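Local structure of aldehyde dehydrogenase family protein (Pseudomonas syringae pv. tomato, 5IUV) at residues T86-A91 and S131-D136; G124-S129 and G461-P466; I164-W167 and M172-C175; L178-S183 and L481-K486. The protein probably catalyses the NAD+-dependent oxidation of indole-3-acetaldehyde to the auxin indole-3-acetic acid, as a member of the aldehyde dehydrogenase family. All blocks are in the same frame, centred on the assembly; numbering follows the deposited sequence.

Interaction 1: T86-A91 and S131-D136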
loop_
_atom_site.group_PDB
_atom_site.type_symbol
_atom_site.label_atom_id
_atom_site.label_comp_id
_atom_site.label_asym_id
_atom_site.label_seq_id
_atom_site.Cartn_x
_atom_site.Cartn_y
_atom_site.Cartn_z
ATOM N N THR A 86 -21.840 9.741 -8.808
ATOM C CA THR A 86 -23.146 9.641 -8.169
ATOM C C THR A 86 -23.052 9.916 -6.669
ATOM O O THR A 86 -23.888 10.629 -6.117
ATOM C CB THR A 86 -23.769 8.254 -8.406
ATOM O OG1 THR A 86 -23.940 8.056 -9.812
ATOM C CG2 THR A 86 -25.126 8.127 -7.721
ATOM N N MET A 87 -22.026 9.370 -6.017
ATOM C CA MET A 87 -21.850 9.585 -4.575
ATOM C C MET A 87 -21.591 11.054 -4.254
ATOM O O MET A 87 -22.072 11.580 -3.246
ATOM C CB MET A 87 -20.708 8.713 -4.026
ATOM C CG MET A 87 -21.013 7.207 -4.000
ATOM S SD MET A 87 -22.499 6.776 -3.063
ATOM C CE MET A 87 -22.025 7.234 -1.392
ATOM N N ILE A 88 -20.848 11.721 -5.128
ATOM C CA ILE A 88 -20.569 13.141 -4.962
ATOM C C ILE A 88 -21.838 13.983 -5.177
ATOM O O ILE A 88 -22.083 14.933 -4.431
ATOM C CB ILE A 88 -19.425 13.581 -5.907
ATOM C CG1 ILE A 88 -18.128 12.878 -5.491
ATOM C CG2 ILE A 88 -19.234 15.091 -5.885
ATOM C CD1 ILE A 88 -16.975 12.994 -6.515
ATOM N N ARG A 89 -22.665 13.621 -6.160
ATOM C CA ARG A 89 -23.966 14.282 -6.333
ATOM C C ARG A 89 -24.877 14.051 -5.126
ATOM O O ARG A 89 -25.614 14.948 -4.720
ATOM C CB ARG A 89 -24.675 13.797 -7.606
ATOM C CG ARG A 89 -24.074 14.331 -8.904
ATOM C CD ARG A 89 -25.025 14.118 -10.086
ATOM N NE ARG A 89 -25.390 12.711 -10.259
ATOM C CZ ARG A 89 -24.683 11.840 -10.973
ATOM N NH1 ARG A 89 -23.569 12.227 -11.582
ATOM N NH2 ARG A 89 -25.090 10.582 -11.085
ATOM N N PHE A 90 -24.821 12.845 -4.567
ATOM C CA PHE A 90 -25.592 12.489 -3.371
ATOM C C PHE A 90 -25.191 13.425 -2.232
ATOM O O PHE A 90 -26.043 14.024 -1.569
ATOM C CB PHE A 90 -25.343 11.016 -3.009
ATOM C CG PHE A 90 -26.278 10.445 -1.945
ATOM C CD1 PHE A 90 -27.324 11.187 -1.415
ATOM C CD2 PHE A 90 -26.080 9.150 -1.476
ATOM C CE1 PHE A 90 -28.169 10.639 -0.434
ATOM C CE2 PHE A 90 -26.917 8.592 -0.503
ATOM C CZ PHE A 90 -27.960 9.344 0.019
ATOM N N ALA A 91 -23.883 13.565 -2.025
ATOM C CA ALA A 91 -23.386 14.471 -1.003
ATOM C C ALA A 91 -23.847 15.895 -1.303
ATOM O O ALA A 91 -24.259 16.630 -0.402
ATOM C CB ALA A 91 -21.874 14.402 -0.916
ATOM N N SER A 131 -15.805 9.301 0.535
ATOM C CA SER A 131 -15.864 7.891 0.173
ATOM C C SER A 131 -15.986 7.727 -1.339
ATOM O O SER A 131 -15.311 6.892 -1.936
ATOM C CB SER A 131 -17.037 7.196 0.872
ATOM O OG SER A 131 -16.855 7.171 2.277
ATOM N N GLY A 132 -16.853 8.529 -1.949
ATOM C CA GLY A 132 -17.020 8.505 -3.392
ATOM C C GLY A 132 -15.730 8.832 -4.118
ATOM O O GLY A 132 -15.359 8.136 -5.059
ATOM N N GLU A 133 -15.051 9.886 -3.670
ATOM C CA GLU A 133 -13.776 10.320 -4.245
ATOM C C GLU A 133 -12.711 9.225 -4.204
ATOM O O GLU A 133 -11.806 9.188 -5.042
ATOM C CB GLU A 133 -13.238 11.546 -3.500
ATOM C CG GLU A 133 -13.994 12.846 -3.727
ATOM C CD GLU A 133 -13.644 13.912 -2.688
ATOM O OE1 GLU A 133 -12.809 13.643 -1.791
ATOM O OE2 GLU A 133 -14.209 15.017 -2.765
ATOM N N ALA A 134 -12.806 8.356 -3.202
ATOM C CA ALA A 134 -11.784 7.341 -2.962
ATOM C C ALA A 134 -11.913 6.124 -3.871
ATOM O O ALA A 134 -10.945 5.383 -4.049
ATOM C CB ALA A 134 -11.826 6.890 -1.496
ATOM N N ILE A 135 -13.106 5.914 -4.421
ATOM C CA ILE A 135 -13.425 4.678 -5.141
ATOM C C ILE A 135 -12.358 4.272 -6.163
ATOM O O ILE A 135 -11.860 3.143 -6.127
ATOM C CB ILE A 135 -14.780 4.789 -5.868
ATOM C CG1 ILE A 135 -15.930 4.785 -4.857
ATOM C CG2 ILE A 135 -14.952 3.642 -6.843
ATOM C CD1 ILE A 135 -17.310 5.040 -5.498
ATOM N N ASP A 136 -11.996 5.185 -7.061
ATOM C CA ASP A 136 -11.053 4.825 -8.115
ATOM C C ASP A 136 -9.620 5.203 -7.767
ATOM O O ASP A 136 -8.753 5.229 -8.645
ATOM C CB ASP A 136 -11.467 5.455 -9.453
ATOM C CG ASP A 136 -11.605 6.968 -9.385
ATOM O OD1 ASP A 136 -11.508 7.546 -8.284
ATOM O OD2 ASP A 136 -11.841 7.579 -10.449
#
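Between 86-91 and 131-136 the closest approach is M87 CB to G132 CA, an apolar contact of 3.7 Å. Within these segments the CA atoms too are nearest here, M87 CA and G132 CA being 5.1 Å apart. A glycine suits so close an approach, because the direction in which a CB of G132 would lie is already taken by M87 CB. While CB meets the glycine, bends at chi2 (-57°) and chi3 (-66°) turn the flexible end of the methionine aside, and the side chain packs on W75, L128 and S183, the last on helix 170-183.

A second, looser apolar contact lies one residue further along each helix. I88 CB does not face the other helix, but the extended chi2 (168°) carries the end of the side chain across, so that I88 CD1 comes 4.1 Å from E133 CG. The two side chains cross at about a right angle, and the glutamate meets the isoleucine with its methylene part alone.

No hydrogen bond joins the two segments, and the carboxylates of E133 and D136 find their partners outside them. E133 OE1 forms salt bridges with K137 and K84 of the second subunit, and D136 OD2 pairs with K84 of its own chain.

E133 thus has two roles, its CG packing within the chain and its carboxylate serving the subunit interface, where the lysines probably favour the charged form. Between the segments themselves, cohesion rests on shape: a bare glycine met by the CB of a methionine, with no polar bond to fix the register.

Interaction 2: G124-S129 and G461-P466; sequences GARALS and GDMTAP
D462 OD1 is gripped by two donors of T464, and the turn it fixes is the one that presents M463 to A127 and R126 of helix 113-134. D462 OD1 accepts from T464 OG1 through its syn lone pair, over 2.7 Å. The amide T464 N lies 2.9 Å from D462 OD1 on the anti side, 31° out of the carboxylate plane, which makes an Asx turn. A type I beta turn from D462 to A465 is superimposed on it, closed by the bond from A465 N to D462 O. Aspartate and threonine suit these places because their short polar side chains can close on the backbone locally, while G461 tolerates a positive phi (93°).

M463 carries the contact with the helix. Bent at chi2 and chi3, its side chain curls so that successive atoms touch successive helix residues. M463 CG meets R126 CG at 3.9 Å, the two chains running obliquely past each other. Beyond it, M463 SD lies 3.8 Å from A127 CA, and M463 CE is equally 3.8 Å from A127 CA. Alanine suits this spot, its small CB letting the thioether reach the helix backbone. R126, an exposed residue, meets M463 through its CG, which stands anti to the backbone N (chi1 -173°).

T464 O also accepts a hydrogen bond from Y139 of the second subunit. The chemistry is divided accordingly: hydrogen bonds within the loop, and to K479 and S480, set its shape, whereas loop and helix hold together through dispersion centred on a polarisable sulfur.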
loop_
_atom_site.group_PDB
_atom_site.type_symbol
_atom_site.label_atom_id
_atom_site.label_comp_id
_atom_site.label_asym_id
_atom_site.label_seq_id
_atom_site.Cartn_x
_atom_site.Cartn_y
_atom_site.Cartn_z
ATOM N N GLY A 124 -22.000 14.550 7.399
ATOM C CA GLY A 124 -22.621 13.477 6.643
ATOM C C GLY A 124 -22.279 13.567 5.166
ATOM O O GLY A 124 -21.904 12.572 4.538
ATOM N N ALA A 125 -22.403 14.770 4.613
ATOM C CA ALA A 125 -22.099 15.001 3.208
ATOM C C ALA A 125 -20.650 14.633 2.906
ATOM O O ALA A 125 -20.353 13.987 1.902
ATOM C CB ALA A 125 -22.376 16.450 2.837
ATOM N N ARG A 126 -19.759 15.029 3.805
ATOM C CA ARG A 126 -18.334 14.798 3.656
ATOM C C ARG A 126 -18.000 13.305 3.655
ATOM O O ARG A 126 -17.109 12.869 2.935
ATOM C CB ARG A 126 -17.588 15.527 4.782
ATOM C CG ARG A 126 -16.081 15.518 4.690
ATOM C CD ARG A 126 -15.468 16.291 5.866
ATOM N NE ARG A 126 -16.038 17.632 6.002
ATOM C CZ ARG A 126 -16.692 18.068 7.077
ATOM N NH1 ARG A 126 -16.852 17.275 8.128
ATOM N NH2 ARG A 126 -17.177 19.303 7.106
ATOM N N ALA A 127 -18.714 12.518 4.453
ATOM C CA ALA A 127 -18.471 11.082 4.462
ATOM C C ALA A 127 -18.877 10.464 3.129
ATOM O O ALA A 127 -18.211 9.558 2.643
ATOM C CB ALA A 127 -19.219 10.404 5.620
ATOM N N LEU A 128 -19.968 10.954 2.543
ATOM C CA LEU A 128 -20.441 10.441 1.259
ATOM C C LEU A 128 -19.506 10.820 0.113
ATOM O O LEU A 128 -19.161 9.983 -0.719
ATOM C CB LEU A 128 -21.863 10.948 0.955
ATOM C CG LEU A 128 -22.996 10.532 1.903
ATOM C CD1 LEU A 128 -24.364 11.004 1.398
ATOM C CD2 LEU A 128 -22.998 9.024 2.100
ATOM N N SER A 129 -19.103 12.085 0.057
ATOM C CA SER A 129 -18.275 12.543 -1.054
ATOM C C SER A 129 -16.836 12.050 -0.934
ATOM O O SER A 129 -16.219 11.711 -1.935
ATOM C CB SER A 129 -18.302 14.077 -1.163
ATOM O OG SER A 129 -17.901 14.705 0.038
ATOM N N GLY A 461 -9.070 14.355 14.261
ATOM C CA GLY A 461 -9.229 13.488 13.107
ATOM C C GLY A 461 -10.246 14.032 12.121
ATOM O O GLY A 461 -11.035 14.911 12.451
ATOM N N ASP A 462 -10.207 13.523 10.895
ATOM C CA ASP A 462 -11.186 13.881 9.877
ATOM C C ASP A 462 -11.498 12.606 9.100
ATOM O O ASP A 462 -11.353 11.512 9.650
ATOM C CB ASP A 462 -10.662 15.003 8.977
ATOM C CG ASP A 462 -9.260 14.728 8.442
ATOM O OD1 ASP A 462 -8.892 13.546 8.306
ATOM O OD2 ASP A 462 -8.528 15.697 8.137
ATOM N N MET A 463 -11.892 12.715 7.833
ATOM C CA MET A 463 -12.244 11.507 7.085
ATOM C C MET A 463 -11.052 10.581 6.826
ATOM O O MET A 463 -11.240 9.432 6.424
ATOM C CB MET A 463 -12.911 11.863 5.756
ATOM C CG MET A 463 -14.407 12.173 5.875
ATOM S SD MET A 463 -15.383 10.836 6.615
ATOM C CE MET A 463 -15.157 9.509 5.435
ATOM N N THR A 464 -9.832 11.057 7.056
ATOM C CA THR A 464 -8.655 10.226 6.795
ATOM C C THR A 464 -8.321 9.328 7.980
ATOM O O THR A 464 -7.447 8.471 7.879
ATOM C CB THR A 464 -7.391 11.074 6.463
ATOM O OG1 THR A 464 -6.970 11.790 7.629
ATOM C CG2 THR A 464 -7.657 12.042 5.319
ATOM N N ALA A 465 -9.019 9.527 9.095
ATOM C CA ALA A 465 -8.706 8.831 10.342
ATOM C C ALA A 465 -9.720 7.747 10.679
ATOM O O ALA A 465 -10.866 8.060 10.986
ATOM C CB ALA A 465 -8.631 9.825 11.497
ATOM N N PRO A 466 -9.286 6.472 10.657
ATOM C CA PRO A 466 -10.147 5.351 11.052
ATOM C C PRO A 466 -10.649 5.561 12.466
ATOM O O PRO A 466 -9.905 6.052 13.307
ATOM C CB PRO A 466 -9.218 4.127 10.993
ATOM C CG PRO A 466 -8.027 4.561 10.248
ATOM C CD PRO A 466 -7.913 6.040 10.343
#

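Interaction 3: I164-W167 and M172-C175; sequences IVPW and MMAC. With NAD (nicotinamide-adenine-dinucleotide), chain C.
P166 and M173 meet with their side chains at about a right angle: the proline ring turns its CD toward the base of the methionine, P166 CD to M173 CB being 4.1 Å. Beyond that point M173 leads away. Bent at chi2 (-59°) and with an unusual chi3 (104°), it places SD 3.8 Å from NAD C4N, on the nicotinamide ring. V165 points at the helix, and its CG1 rests 4.1 Å from A174 CA; the small alanine admits this branched side chain close to the helix backbone.

The loop also serves the cofactor. V165 O accepts a hydrogen bond of 2.7 Å from the ribose hydroxyl NAD O3B, a bond that needs no particular side chain. W167 turns away from the helix and meets the diphosphate with its edge: NAD O1N lies near the indole plane, 3.0 Å from W167 NE1, in a weak bond bent to 137°. P166 touches the cofactor as well, P166 CB lying 3.4 Å from NAD O5D.

The loop connects strand 149-164 to helix 170-183 in the beta-alpha-beta crossover of the Rossmann-like NAD domain. I164 forms backbone hydrogen bonds with V241 and T243 of strand 239-243, V165 pairs with K191, and both V165 and A174 pack on L190 of strand 187-191.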
loop_
_atom_site.group_PDB
_atom_site.type_symbol
_atom_site.label_atom_id
_atom_site.label_comp_id
_atom_site.label_asym_id
_atom_site.label_seq_id
_atom_site.Cartn_x
_atom_site.Cartn_y
_atom_site.Cartn_z
ATOM N N ILE A 164 -27.588 -0.602 10.958
ATOM C CA ILE A 164 -28.406 -0.226 12.101
ATOM C C ILE A 164 -27.675 0.882 12.860
ATOM O O ILE A 164 -26.551 0.681 13.332
ATOM C CB ILE A 164 -28.670 -1.439 13.021
ATOM C CG1 ILE A 164 -29.398 -2.547 12.252
ATOM C CG2 ILE A 164 -29.491 -1.034 14.228
ATOM C CD1 ILE A 164 -29.468 -3.865 13.004
ATOM N N VAL A 165 -28.309 2.047 12.962
ATOM C CA VAL A 165 -27.642 3.243 13.475
ATOM C C VAL A 165 -28.414 3.882 14.641
ATOM O O VAL A 165 -29.607 3.621 14.814
ATOM C CB VAL A 165 -27.433 4.271 12.338
ATOM C CG1 VAL A 165 -26.478 3.698 11.284
ATOM C CG2 VAL A 165 -28.763 4.665 11.709
ATOM N N PRO A 166 -27.724 4.700 15.460
ATOM C CA PRO A 166 -28.333 5.275 16.659
ATOM C C PRO A 166 -28.887 6.676 16.441
ATOM O O PRO A 166 -28.920 7.169 15.312
ATOM C CB PRO A 166 -27.162 5.316 17.637
ATOM C CG PRO A 166 -26.012 5.689 16.745
ATOM C CD PRO A 166 -26.281 5.008 15.406
ATOM N N TRP A 167 -29.281 7.323 17.531
ATOM C CA TRP A 167 -30.000 8.591 17.448
ATOM C C TRP A 167 -29.157 9.832 17.750
ATOM O O TRP A 167 -29.646 10.948 17.594
ATOM C CB TRP A 167 -31.205 8.559 18.397
ATOM C CG TRP A 167 -30.835 8.161 19.802
ATOM C CD1 TRP A 167 -30.972 6.925 20.366
ATOM C CD2 TRP A 167 -30.247 8.997 20.808
ATOM N NE1 TRP A 167 -30.520 6.944 21.664
ATOM C CE2 TRP A 167 -30.064 8.201 21.959
ATOM C CE3 TRP A 167 -29.860 10.339 20.848
ATOM C CZ2 TRP A 167 -29.512 8.701 23.133
ATOM C CZ3 TRP A 167 -29.303 10.834 22.015
ATOM C CH2 TRP A 167 -29.142 10.019 23.145
ATOM N N MET A 172 -25.301 11.778 10.281
ATOM C CA MET A 172 -23.867 11.588 10.131
ATOM C C MET A 172 -23.464 10.121 10.283
ATOM O O MET A 172 -22.679 9.623 9.483
ATOM C CB MET A 172 -23.081 12.440 11.125
ATOM C CG MET A 172 -21.604 12.510 10.765
ATOM S SD MET A 172 -20.561 13.370 11.958
ATOM C CE MET A 172 -21.589 14.755 12.403
ATOM N N MET A 173 -23.995 9.439 11.299
ATOM C CA MET A 173 -23.706 8.012 11.492
ATOM C C MET A 173 -24.227 7.171 10.339
ATOM O O MET A 173 -23.580 6.203 9.935
ATOM C CB MET A 173 -24.306 7.483 12.803
ATOM C CG MET A 173 -23.648 7.991 14.076
ATOM S SD MET A 173 -21.892 7.596 14.198
ATOM C CE MET A 173 -21.167 9.189 13.804
ATOM N N ALA A 174 -25.404 7.515 9.822
ATOM C CA ALA A 174 -25.922 6.825 8.646
ATOM C C ALA A 174 -24.933 6.975 7.491
ATOM O O ALA A 174 -24.629 6.005 6.801
ATOM C CB ALA A 174 -27.306 7.361 8.250
ATOM N N CYS A 175 -24.408 8.184 7.309
ATOM C CA CYS A 175 -23.488 8.470 6.211
ATOM C C CYS A 175 -22.118 7.814 6.388
ATOM O O CYS A 175 -21.472 7.447 5.405
ATOM C CB CYS A 175 -23.327 9.980 6.044
ATOM S SG CYS A 175 -24.792 10.774 5.348
HETATM P PA NAD C . -29.027 0.999 21.070
HETATM O O1A NAD C . -28.027 -0.075 21.269
HETATM O O2A NAD C . -30.182 0.960 22.051
HETATM O O5B NAD C . -29.595 0.950 19.599
HETATM C C5B NAD C . -28.875 1.335 18.409
HETATM C C4B NAD C . -29.705 0.899 17.228
HETATM O O4B NAD C . -29.955 -0.520 17.328
HETATM C C3B NAD C . -31.078 1.555 17.046
HETATM O O3B NAD C . -31.370 1.743 15.666
HETATM C C2B NAD C . -32.029 0.532 17.669
HETATM O O2B NAD C . -33.352 0.634 17.148
HETATM C C1B NAD C . -31.343 -0.772 17.270
HETATM N N9A NAD C . -31.635 -1.946 18.087
HETATM C C8A NAD C . -32.049 -1.980 19.393
HETATM N N7A NAD C . -32.326 -3.182 19.837
HETATM C C5A NAD C . -32.050 -4.005 18.750
HETATM C C6A NAD C . -32.091 -5.405 18.587
HETATM N N6A NAD C . -32.511 -6.255 19.530
HETATM N N1A NAD C . -31.698 -5.907 17.391
HETATM C C2A NAD C . -31.318 -5.060 16.430
HETATM N N3A NAD C . -31.253 -3.725 16.463
HETATM C C4A NAD C . -31.626 -3.254 17.667
HETATM O O3 NAD C . -28.300 2.423 21.207
HETATM P PN NAD C . -28.813 3.943 21.164
HETATM O O1N NAD C . -29.462 4.206 22.470
HETATM O O2N NAD C . -29.589 4.155 19.920
HETATM O O5D NAD C . -27.454 4.766 20.996
HETATM C C5D NAD C . -26.598 5.080 22.116
HETATM C C4D NAD C . -25.406 4.157 22.070
HETATM O O4D NAD C . -24.702 4.344 20.820
HETATM C C3D NAD C . -24.358 4.399 23.149
HETATM O O3D NAD C . -23.961 3.160 23.727
HETATM C C2D NAD C . -23.228 5.063 22.355
HETATM O O2D NAD C . -21.910 4.886 22.868
HETATM C C1D NAD C . -23.326 4.350 20.988
HETATM N N1N NAD C . -22.669 5.186 19.897
HETATM C C2N NAD C . -21.479 4.641 19.355
HETATM C C3N NAD C . -20.837 5.295 18.315
HETATM C C7N NAD C . -19.529 4.812 17.740
HETATM O O7N NAD C . -18.895 3.905 18.320
HETATM N N7N NAD C . -19.049 5.448 16.700
HETATM C C4N NAD C . -21.374 6.494 17.842
HETATM C C5N NAD C . -22.525 7.027 18.412
HETATM C C6N NAD C . -23.164 6.352 19.440
#

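Interaction 4: L178-S183 and L481-K486; sequences LGPALS and LHAFDK
P180 lies over one face of the F484 ring in a CH-pi contact, in the closing turns of helix 170-183, the crossover helix of the Rossmann-like domain. P180 CB stands 4.2 Å from the centroid of the F484 ring, 24° off the normal and displaced toward the rim. This is the tight part of the contact. The same proline ring presents its CG to the methyl group of A483, with P180 CG and A483 CB 4.0 Å apart, while S183 CB approaches F484 CE2 obliquely at 3.9 Å. F484 CB points past the helix, but with CG anti to the carbonyl carbon (chi1 -77°) the ring comes back to it, P180 CB and S183 CB lying on the same side of the ring plane. A flat aromatic suits the place because its face can receive the proline's C-H groups, and the small A483 lets the backbones close to 5.1 Å between P180 CA and F484 CA.

Away from the helix the segment is more open: L481, H482 and D485 are partly exposed and make no contact with 178-183. H482 turns to the assembly instead, its NE2 hydrogen-bonded to E141 of the third subunit, and L481 packs on K137 of the second. K486 forms a salt bridge with D478.

Proline also shapes the helix. Having no N-H, P180 breaks the bonding pattern and kinks the axis, and G179 before it has no CB to collide with P180 CD. The turn is then secured at G179 O: S183 N reaches it from one face of the carbonyl plane, and S183 OG donates from the other over 2.7 Å, 35° above that plane.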
loop_
_atom_site.group_PDB
_atom_site.type_symbol
_atom_site.label_atom_id
_atom_site.label_comp_id
_atom_site.label_asym_id
_atom_site.label_seq_id
_atom_site.Cartn_x
_atom_site.Cartn_y
_atom_site.Cartn_z
ATOM N N LEU A 178 -23.154 4.542 4.957
ATOM C CA LEU A 178 -23.582 4.594 3.557
ATOM C C LEU A 178 -22.447 4.937 2.599
ATOM O O LEU A 178 -22.387 4.420 1.484
ATOM C CB LEU A 178 -24.710 5.615 3.369
ATOM C CG LEU A 178 -26.061 5.329 4.015
ATOM C CD1 LEU A 178 -27.059 6.409 3.610
ATOM C CD2 LEU A 178 -26.559 3.962 3.626
ATOM N N GLY A 179 -21.566 5.829 3.029
ATOM C CA GLY A 179 -20.439 6.231 2.204
ATOM C C GLY A 179 -19.660 5.061 1.619
ATOM O O GLY A 179 -19.692 4.832 0.415
ATOM N N PRO A 180 -18.950 4.314 2.473
ATOM C CA PRO A 180 -18.186 3.146 2.012
ATOM C C PRO A 180 -19.056 1.984 1.503
ATOM O O PRO A 180 -18.660 1.312 0.547
ATOM C CB PRO A 180 -17.394 2.733 3.264
ATOM C CG PRO A 180 -18.142 3.349 4.417
ATOM C CD PRO A 180 -18.704 4.621 3.891
ATOM N N ALA A 181 -20.222 1.759 2.111
ATOM C CA ALA A 181 -21.057 0.623 1.720
ATOM C C ALA A 181 -21.618 0.791 0.310
ATOM O O ALA A 181 -21.584 -0.142 -0.483
ATOM C CB ALA A 181 -22.199 0.418 2.721
ATOM N N LEU A 182 -22.121 1.979 -0.011
ATOM C CA LEU A 182 -22.631 2.220 -1.357
ATOM C C LEU A 182 -21.487 2.370 -2.359
ATOM O O LEU A 182 -21.581 1.881 -3.487
ATOM C CB LEU A 182 -23.523 3.467 -1.386
ATOM C CG LEU A 182 -24.837 3.372 -0.617
ATOM C CD1 LEU A 182 -25.500 4.747 -0.512
ATOM C CD2 LEU A 182 -25.785 2.356 -1.289
ATOM N N SER A 183 -20.405 3.029 -1.940
ATOM C CA SER A 183 -19.263 3.259 -2.831
ATOM C C SER A 183 -18.659 1.958 -3.350
ATOM O O SER A 183 -18.218 1.894 -4.501
ATOM C CB SER A 183 -18.174 4.079 -2.132
ATOM O OG SER A 183 -18.568 5.434 -1.991
ATOM N N LEU A 481 -10.019 4.870 4.406
ATOM C CA LEU A 481 -10.122 3.805 3.420
ATOM C C LEU A 481 -10.393 2.465 4.100
ATOM O O LEU A 481 -10.941 1.547 3.491
ATOM C CB LEU A 481 -8.838 3.726 2.593
ATOM C CG LEU A 481 -8.428 5.035 1.910
ATOM C CD1 LEU A 481 -7.113 4.869 1.157
ATOM C CD2 LEU A 481 -9.535 5.507 0.976
ATOM N N HIS A 482 -10.004 2.359 5.369
ATOM C CA HIS A 482 -10.175 1.115 6.110
ATOM C C HIS A 482 -11.647 0.754 6.284
ATOM O O HIS A 482 -11.985 -0.417 6.432
ATOM C CB HIS A 482 -9.484 1.204 7.471
ATOM C CG HIS A 482 -7.989 1.234 7.380
ATOM N ND1 HIS A 482 -7.238 0.100 7.157
ATOM C CD2 HIS A 482 -7.110 2.261 7.464
ATOM C CE1 HIS A 482 -5.956 0.427 7.115
ATOM N NE2 HIS A 482 -5.852 1.732 7.294
ATOM N N ALA A 483 -12.526 1.751 6.245
ATOM C CA ALA A 483 -13.960 1.489 6.366
ATOM C C ALA A 483 -14.496 0.629 5.218
ATOM O O ALA A 483 -15.449 -0.133 5.400
ATOM C CB ALA A 483 -14.731 2.802 6.441
ATOM N N PHE A 484 -13.885 0.752 4.043
ATOM C CA PHE A 484 -14.307 0.002 2.864
ATOM C C PHE A 484 -14.207 -1.500 3.079
ATOM O O PHE A 484 -15.000 -2.264 2.535
ATOM C CB PHE A 484 -13.478 0.396 1.635
ATOM C CG PHE A 484 -13.883 1.711 1.026
ATOM C CD1 PHE A 484 -13.815 2.883 1.757
ATOM C CD2 PHE A 484 -14.308 1.779 -0.285
ATOM C CE1 PHE A 484 -14.192 4.093 1.192
ATOM C CE2 PHE A 484 -14.680 2.985 -0.853
ATOM C CZ PHE A 484 -14.619 4.139 -0.112
ATOM N N ASP A 485 -13.241 -1.917 3.891
ATOM C CA ASP A 485 -12.987 -3.338 4.099
ATOM C C ASP A 485 -14.148 -4.059 4.791
ATOM O O ASP A 485 -14.254 -5.276 4.711
ATOM C CB ASP A 485 -11.694 -3.532 4.900
ATOM C CG ASP A 485 -10.450 -3.135 4.112
ATOM O OD1 ASP A 485 -10.522 -3.045 2.863
ATOM O OD2 ASP A 485 -9.395 -2.919 4.743
ATOM N N LYS A 486 -15.027 -3.315 5.455
ATOM C CA LYS A 486 -16.185 -3.929 6.101
ATOM C C LYS A 486 -17.262 -4.346 5.098
ATOM O O LYS A 486 -18.172 -5.099 5.439
ATOM C CB LYS A 486 -16.798 -2.978 7.131
ATOM C CG LYS A 486 -15.848 -2.587 8.241
ATOM C CD LYS A 486 -16.582 -1.907 9.383
ATOM C CE LYS A 486 -17.221 -0.610 8.943
ATOM N NZ LYS A 486 -17.496 0.219 10.158
#

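Overall arrangement
The four contacts gather round helices 80-96, 113-134 and 170-183, the last being part of the NAD-binding domain. Interactions 1 and 2, centres 11 Å apart, share helix 113-134; interactions 3 and 4, centres 14 Å apart, share helix 170-183. Interactions 1 and 4 touch, S131 O lying 3.4 Å from F484 CZ; L128 CD2 of interaction 2 likewise comes 3.6 Å from G179 N of interaction 4. Interaction 3 alone holds residues that touch NAD. Between nearest atoms, the side chain of M463 stays about 12 Å from the cofactor and that of A483 about 8 Å from that of the predicted active-site E267. Interaction 1 lies away from the annotated sites, with E133 reaching the second subunit.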